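Long-range contact in lysozyme inhibitor LprI-like N-terminal domain-containing protein (Burkholderia thailandensis, PDB 6AR7), which is of unknown function but belongs to the LprI-like family and may act as a lysozyme inhibitor: residues 56-70 against 121-135. Residues are numbered along the deposited sequence; the frame is centred on the assembly and turned at random. Where two conformers were deposited one is given.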
# COMPACT_ATOMS: atom_id res chain seq x y z
N TRP A 56 -2.52 -9.48 -8.69
CA TRP A 56 -2.45 -8.02 -8.57
C TRP A 56 -1.04 -7.51 -8.81
O TRP A 56 -0.87 -6.42 -9.36
CB TRP A 56 -2.95 -7.57 -7.20
CG TRP A 56 -4.42 -7.51 -7.16
CD1 TRP A 56 -5.25 -8.31 -6.43
CD2 TRP A 56 -5.27 -6.66 -7.94
NE1 TRP A 56 -6.57 -7.99 -6.68
CE2 TRP A 56 -6.60 -6.98 -7.61
CE3 TRP A 56 -5.03 -5.64 -8.88
CZ2 TRP A 56 -7.69 -6.32 -8.16
CZ3 TRP A 56 -6.11 -4.99 -9.42
CH2 TRP A 56 -7.43 -5.33 -9.07
N GLN A 57 -0.02 -8.26 -8.40
CA GLN A 57 1.34 -7.81 -8.67
C GLN A 57 1.62 -7.79 -10.17
O GLN A 57 2.32 -6.91 -10.68
CB GLN A 57 2.34 -8.70 -7.92
CG GLN A 57 3.81 -8.33 -8.17
CD GLN A 57 4.14 -6.90 -7.77
OE1 GLN A 57 3.89 -6.50 -6.63
NE2 GLN A 57 4.70 -6.13 -8.70
N GLY A 58 1.05 -8.74 -10.91
CA GLY A 58 1.15 -8.66 -12.36
C GLY A 58 0.49 -7.42 -12.92
O GLY A 58 0.97 -6.83 -13.89
N GLU A 59 -0.62 -6.99 -12.30
CA GLU A 59 -1.28 -5.78 -12.79
C GLU A 59 -0.49 -4.53 -12.41
O GLU A 59 -0.51 -3.54 -13.16
CB GLU A 59 -2.71 -5.71 -12.26
CG GLU A 59 -3.59 -6.80 -12.85
CD GLU A 59 -3.57 -6.79 -14.38
OE1 GLU A 59 -4.01 -5.77 -14.96
OE2 GLU A 59 -3.09 -7.77 -14.99
N VAL A 60 0.21 -4.57 -11.28
CA VAL A 60 1.12 -3.48 -10.95
C VAL A 60 2.16 -3.33 -12.05
O VAL A 60 2.38 -2.24 -12.58
CB VAL A 60 1.80 -3.74 -9.59
CG1 VAL A 60 2.98 -2.79 -9.39
CG2 VAL A 60 0.81 -3.62 -8.43
N ASP A 61 2.80 -4.44 -12.43
CA ASP A 61 3.87 -4.36 -13.41
C ASP A 61 3.35 -3.93 -14.77
O ASP A 61 4.02 -3.15 -15.46
CB ASP A 61 4.60 -5.70 -13.47
CG ASP A 61 5.34 -6.01 -12.18
OD1 ASP A 61 5.72 -5.04 -11.49
OD2 ASP A 61 5.56 -7.19 -11.84
N ALA A 62 2.17 -4.39 -15.16
CA ALA A 62 1.61 -4.04 -16.46
C ALA A 62 1.14 -2.60 -16.49
O ALA A 62 1.29 -1.91 -17.52
CB ALA A 62 0.46 -4.97 -16.82
N ALA A 63 0.47 -2.15 -15.43
CA ALA A 63 0.02 -0.76 -15.40
C ALA A 63 1.22 0.17 -15.35
O ALA A 63 1.24 1.20 -16.04
CB ALA A 63 -0.91 -0.53 -14.21
N TYR A 64 2.25 -0.19 -14.59
CA TYR A 64 3.48 0.61 -14.59
C TYR A 64 4.09 0.68 -15.98
O TYR A 64 4.60 1.73 -16.39
CB TYR A 64 4.48 0.03 -13.58
CG TYR A 64 5.84 0.70 -13.59
CD1 TYR A 64 6.03 1.93 -12.98
CD2 TYR A 64 6.93 0.10 -14.23
CE1 TYR A 64 7.29 2.56 -12.99
CE2 TYR A 64 8.19 0.72 -14.24
CZ TYR A 64 8.36 1.95 -13.62
OH TYR A 64 9.60 2.57 -13.62
N GLN A 65 4.03 -0.41 -16.75
CA GLN A 65 4.62 -0.37 -18.08
C GLN A 65 3.82 0.51 -19.03
O GLN A 65 4.41 1.31 -19.77
CB GLN A 65 4.77 -1.79 -18.63
CG GLN A 65 5.91 -2.58 -18.00
CD GLN A 65 7.23 -1.80 -17.97
OE1 GLN A 65 7.58 -1.10 -18.93
NE2 GLN A 65 7.97 -1.93 -16.88
N ARG A 66 2.49 0.40 -19.03
CA ARG A 66 1.67 1.33 -19.81
C ARG A 66 1.99 2.78 -19.45
O ARG A 66 2.14 3.64 -20.33
CB ARG A 66 0.19 1.06 -19.58
CG ARG A 66 -0.46 0.07 -20.49
CD ARG A 66 -1.91 0.45 -20.59
NE ARG A 66 -2.58 0.28 -19.31
CZ ARG A 66 -3.52 1.09 -18.84
NH1 ARG A 66 -3.88 2.17 -19.53
NH2 ARG A 66 -4.08 0.84 -17.66
N LEU A 67 2.06 3.06 -18.15
CA LEU A 67 2.29 4.43 -17.68
C LEU A 67 3.60 4.98 -18.21
O LEU A 67 3.66 6.12 -18.69
CB LEU A 67 2.28 4.45 -16.15
CG LEU A 67 1.98 5.77 -15.45
CD1 LEU A 67 1.62 5.50 -14.01
CD2 LEU A 67 3.19 6.67 -15.50
N VAL A 68 4.67 4.18 -18.15
CA VAL A 68 5.97 4.64 -18.61
C VAL A 68 5.94 4.92 -20.11
O VAL A 68 6.59 5.86 -20.59
CB VAL A 68 7.05 3.60 -18.23
CG1 VAL A 68 8.36 3.88 -18.97
CG2 VAL A 68 7.27 3.57 -16.74
N LYS A 69 5.15 4.15 -20.86
CA LYS A 69 5.10 4.33 -22.31
C LYS A 69 4.21 5.50 -22.71
O LYS A 69 4.41 6.08 -23.78
CB LYS A 69 4.66 3.04 -23.01
N THR A 70 3.19 5.84 -21.92
CA THR A 70 2.24 6.87 -22.34
C THR A 70 2.38 8.20 -21.63
O THR A 70 1.88 9.21 -22.15
CB THR A 70 0.80 6.37 -22.18
OG1 THR A 70 0.49 6.19 -20.79
CG2 THR A 70 0.60 5.07 -22.94
N VAL A 121 -0.81 -4.36 -2.59
CA VAL A 121 -0.49 -4.67 -3.97
C VAL A 121 -1.66 -4.29 -4.85
O VAL A 121 -1.50 -3.60 -5.86
CB VAL A 121 -0.11 -6.15 -4.12
CG1 VAL A 121 0.34 -6.48 -5.56
CG2 VAL A 121 0.99 -6.49 -3.14
N ARG A 122 -2.86 -4.71 -4.45
CA ARG A 122 -4.08 -4.28 -5.12
C ARG A 122 -4.14 -2.75 -5.21
O ARG A 122 -4.37 -2.19 -6.30
CB ARG A 122 -5.28 -4.83 -4.35
CG ARG A 122 -6.60 -4.58 -4.97
CD ARG A 122 -7.68 -5.44 -4.29
NE ARG A 122 -8.98 -5.12 -4.86
CZ ARG A 122 -9.69 -4.04 -4.55
NH1 ARG A 122 -9.25 -3.16 -3.64
NH2 ARG A 122 -10.85 -3.85 -5.16
N GLU A 123 -3.91 -2.07 -4.08
CA GLU A 123 -3.95 -0.60 -4.06
C GLU A 123 -2.94 0.01 -5.04
O GLU A 123 -3.27 0.95 -5.77
CB GLU A 123 -3.69 -0.09 -2.63
CG GLU A 123 -4.92 -0.18 -1.72
CD GLU A 123 -4.61 -0.10 -0.21
OE1 GLU A 123 -3.44 0.12 0.17
OE2 GLU A 123 -5.54 -0.28 0.60
N ARG A 124 -1.71 -0.50 -5.06
CA ARG A 124 -0.72 0.07 -5.96
C ARG A 124 -1.15 -0.11 -7.41
O ARG A 124 -1.01 0.81 -8.23
CB ARG A 124 0.65 -0.55 -5.71
CG ARG A 124 1.77 0.06 -6.55
CD ARG A 124 1.86 1.59 -6.43
NE ARG A 124 3.06 2.08 -7.11
CZ ARG A 124 3.36 3.36 -7.29
NH1 ARG A 124 2.55 4.32 -6.84
NH2 ARG A 124 4.47 3.69 -7.93
N ALA A 125 -1.71 -1.27 -7.75
CA ALA A 125 -2.16 -1.52 -9.11
C ALA A 125 -3.23 -0.52 -9.55
O ALA A 125 -3.17 0.02 -10.66
CB ALA A 125 -2.72 -2.95 -9.22
N LEU A 126 -4.20 -0.25 -8.68
CA LEU A 126 -5.31 0.63 -9.05
C LEU A 126 -4.84 2.07 -9.24
O LEU A 126 -5.36 2.79 -10.10
CB LEU A 126 -6.40 0.56 -7.98
CG LEU A 126 -7.09 -0.79 -7.82
CD1 LEU A 126 -8.01 -0.74 -6.60
CD2 LEU A 126 -7.87 -1.14 -9.09
N ALA A 127 -3.89 2.51 -8.42
CA ALA A 127 -3.34 3.85 -8.57
C ALA A 127 -2.59 3.99 -9.89
O ALA A 127 -2.73 5.00 -10.59
CB ALA A 127 -2.42 4.17 -7.39
N LEU A 128 -1.76 3.00 -10.22
CA LEU A 128 -1.04 3.03 -11.49
C LEU A 128 -2.01 3.01 -12.66
O LEU A 128 -1.84 3.75 -13.64
CB LEU A 128 -0.07 1.85 -11.55
CG LEU A 128 1.14 1.98 -10.62
CD1 LEU A 128 1.82 0.67 -10.49
CD2 LEU A 128 2.12 2.98 -11.22
N ARG A 129 -3.06 2.18 -12.55
CA ARG A 129 -4.07 2.10 -13.60
C ARG A 129 -4.76 3.44 -13.79
O ARG A 129 -4.96 3.88 -14.92
CB ARG A 129 -5.11 1.05 -13.26
CG ARG A 129 -4.71 -0.36 -13.48
CD ARG A 129 -5.89 -1.23 -13.05
NE ARG A 129 -5.68 -2.64 -13.31
CZ ARG A 129 -6.59 -3.57 -13.04
NH1 ARG A 129 -7.75 -3.21 -12.53
NH2 ARG A 129 -6.36 -4.84 -13.33
N GLY A 130 -5.16 4.07 -12.69
CA GLY A 130 -5.83 5.35 -12.79
C GLY A 130 -4.99 6.40 -13.49
O GLY A 130 -5.48 7.15 -14.34
N ALA A 131 -3.70 6.45 -13.17
CA ALA A 131 -2.81 7.40 -13.82
C ALA A 131 -2.65 7.06 -15.30
O ALA A 131 -2.78 7.94 -16.16
CB ALA A 131 -1.45 7.44 -13.13
N ALA A 132 -2.33 5.81 -15.61
CA ALA A 132 -2.12 5.44 -17.00
C ALA A 132 -3.36 5.68 -17.84
O ALA A 132 -3.25 6.08 -19.01
CB ALA A 132 -1.69 3.97 -17.09
N ASP A 133 -4.55 5.49 -17.26
CA ASP A 133 -5.77 5.77 -18.01
C ASP A 133 -5.94 7.26 -18.23
O ASP A 133 -6.36 7.70 -19.31
CB ASP A 133 -6.99 5.21 -17.28
CG ASP A 133 -7.04 3.70 -17.28
OD1 ASP A 133 -6.18 3.09 -17.95
OD2 ASP A 133 -7.91 3.12 -16.60
N ARG A 134 -5.60 8.06 -17.23
CA ARG A 134 -5.75 9.51 -17.36
C ARG A 134 -4.75 10.09 -18.36
O ARG A 134 -5.08 10.99 -19.14
CB ARG A 134 -5.61 10.17 -16.00
CG ARG A 134 -6.08 11.62 -15.94
CD ARG A 134 -6.56 11.98 -14.55
NE ARG A 134 -6.49 10.86 -13.61
CZ ARG A 134 -5.47 10.63 -12.79
NH1 ARG A 134 -5.48 9.59 -11.97
NH2 ARG A 134 -4.42 11.45 -12.80
N TYR A 135 -3.52 9.56 -18.37
CA TYR A 135 -2.53 10.02 -19.35
C TYR A 135 -2.84 9.55 -20.77
O TYR A 135 -2.34 10.15 -21.72
CB TYR A 135 -1.12 9.54 -18.98
CG TYR A 135 -0.58 10.06 -17.67
CD1 TYR A 135 -0.97 11.30 -17.17
CD2 TYR A 135 0.30 9.31 -16.92
CE1 TYR A 135 -0.47 11.78 -15.96
CE2 TYR A 135 0.81 9.77 -15.72
CZ TYR A 135 0.42 11.01 -15.24
OH TYR A 135 0.92 11.46 -14.03
O HOH W 1 -2.94 -3.24 -14.84
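The aliphatic chain of R122 runs over one face of the W56 indole, its CG 3.8 Å from the centroid of the five-membered ring in a CH-pi contact; with CG anti to the backbone N (chi1 -175°), the extended chain points the same way as the indole. A125 CB touches W56 CE3 at 3.6 Å, and the guanidinium of R129 turns one face to W56 CZ3, so the broad ring fills the hole formed by R122, A125, L126 and R129. V60 in turn fits among V121, R124, A125 and L128, the small A125 side chain letting V60 CG2 come within 3.5 Å of A125 N. L128 returns the favour between V60, A63, Y64 and L67. Such knobs-into-holes packing joins helix 42-70 to helix 107-136 in this all-helical protein; segments 56-70 and 121-135 run the same way, 24° apart, their axes 8.1 Å apart at closest approach. Farther along, L67 sends CD1 onto A131 CB, while its CD2 meets the edge of the Y135 ring.

Two salt bridges run along one side of this apolar seam: R129 NH2 reaches E59 OE1 at 3.0 Å, nearly straight (167°), and R66 grips D133 OD1 with both NH1 and NH2, its long chain laying the guanidinium over A132 CB. A water joins E59 O, E59 OE1 and R129 NE, helping to fix the guanidinium. Outside the pair, D24 binds R129 NH1, D27 holds both W56 NE1 and R122 NE, and W79 hydrogen-bonds to Y135 OH.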